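Local structure of intimin (Escherichia coli, 6TPL) at residues A180-S183 against D184-V187. The protein is a bacterial adhesin whose passenger region contains tandem immunoglobulin-like domains, which probably hold its outer adhesive part in an extended position away from the cell surface. Sequence-based numbering, arbitrary orientation.
Sequences ARVS and DVAV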
loop_
_atom_site.group_PDB
_atom_site.type_symbol
_atom_site.label_atom_id
_atom_site.label_comp_id
_atom_site.label_asym_id
_atom_site.label_seq_id
_atom_site.Cartn_x
_atom_site.Cartn_y
_atom_site.Cartn_z
ATOM N N ALA A 180 -5.190 11.089 1.202
ATOM C CA ALA A 180 -6.566 11.127 0.736
ATOM C C ALA A 180 -7.511 10.840 1.891
ATOM O O ALA A 180 -7.140 10.185 2.871
ATOM C CB ALA A 180 -6.807 10.117 -0.393
ATOM N N ARG A 181 -8.743 11.330 1.761
ATOM C CA ARG A 181 -9.737 11.141 2.804
ATOM C C ARG A 181 -11.127 11.277 2.209
ATOM O O ARG A 181 -11.327 11.935 1.185
ATOM C CB ARG A 181 -9.567 12.158 3.935
ATOM C CG ARG A 181 -9.845 13.586 3.486
ATOM C CD ARG A 181 -9.595 14.591 4.607
ATOM N NE ARG A 181 -10.035 15.939 4.250
ATOM C CZ ARG A 181 -9.226 16.900 3.811
ATOM N NH1 ARG A 181 -7.930 16.661 3.673
ATOM N NH2 ARG A 181 -9.712 18.099 3.509
ATOM N N VAL A 182 -12.090 10.651 2.879
ATOM C CA VAL A 182 -13.505 10.883 2.636
ATOM C C VAL A 182 -14.129 11.326 3.951
ATOM O O VAL A 182 -13.560 11.145 5.031
ATOM C CB VAL A 182 -14.226 9.637 2.079
ATOM C CG1 VAL A 182 -13.701 9.291 0.687
ATOM C CG2 VAL A 182 -14.076 8.470 3.039
ATOM N N SER A 183 -15.317 11.914 3.850
ATOM C CA SER A 183 -16.000 12.389 5.042
ATOM C C SER A 183 -16.405 11.217 5.929
ATOM O O SER A 183 -16.715 10.122 5.453
ATOM C CB SER A 183 -17.238 13.203 4.662
ATOM O OG SER A 183 -16.894 14.297 3.826
ATOM N N ASP A 184 -16.377 11.460 7.237
ATOM C CA ASP A 184 -16.896 10.593 8.290
ATOM C C ASP A 184 -16.087 9.317 8.508
ATOM O O ASP A 184 -16.515 8.468 9.302
ATOM C CB ASP A 184 -18.361 10.183 8.054
ATOM C CG ASP A 184 -19.310 11.376 8.008
ATOM O OD1 ASP A 184 -20.369 11.278 7.347
ATOM O OD2 ASP A 184 -18.992 12.412 8.626
ATOM N N VAL A 185 -14.943 9.143 7.851
ATOM C CA VAL A 185 -14.056 8.010 8.108
ATOM C C VAL A 185 -12.753 8.553 8.681
ATOM O O VAL A 185 -12.058 9.337 8.026
ATOM C CB VAL A 185 -13.796 7.184 6.840
ATOM C CG1 VAL A 185 -12.786 6.077 7.130
ATOM C CG2 VAL A 185 -15.099 6.601 6.301
ATOM N N ALA A 186 -12.409 8.114 9.889
ATOM C CA ALA A 186 -11.282 8.679 10.631
ATOM C C ALA A 186 -9.983 7.948 10.284
ATOM O O ALA A 186 -9.303 7.370 11.131
ATOM C CB ALA A 186 -11.570 8.630 12.127
ATOM N N VAL A 187 -9.631 8.004 9.001
ATOM C CA VAL A 187 -8.407 7.384 8.503
ATOM C C VAL A 187 -7.714 8.359 7.561
ATOM O O VAL A 187 -8.292 8.768 6.547
ATOM C CB VAL A 187 -8.685 6.051 7.786
ATOM C CG1 VAL A 187 -7.399 5.468 7.220
ATOM C CG2 VAL A 187 -9.361 5.066 8.737
HETATM O O HOH W 1 -10.857 8.964 5.339
#
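Val-182 and Val-185 are the end residues of a type II beta turn that reverses the chain, so that the end-to-end directions of 180-183 and 184-187 are 151° apart, roughly antiparallel. Ser-183 and Asp-184 fill its two central positions, Asp-184 with the positive phi (70°) that this turn type requires in its third residue. A water lies between the two arms, taking the N-H of Val-182 (N to water O 3.2 Å) and lying within donating distance of two carbonyls, Val-185 O at 3.0 Å and Val-187 O at 2.8 Å. Beyond the turn the chain kinks again at Ala-186, the centre of an inverse gamma turn with a weak bond from Val-187 N to Val-185 O (2.9 Å).

The two valines lie alongside each other and point the same way, touching through one methyl of each, CG2 of Val-182 and CG2 of Val-185, 3.9 Å apart. In Val-185 the other methyl, CG1, is anti to the backbone N (chi1 176°), which leaves CG2 beside that N and facing Val-182. Ser-183 and Asp-184 form the exposed apex.

This hairpin-like loop links strands 174-181 and 189-190 of the second Ig-like domain. Val-182 packs on Val-142, Ile-106 and Val-130 in the sandwich interior, Val-185 touches Ser-105, and Asp-184 O accepts a hydrogen bond from Lys-103, just before strand 105-111.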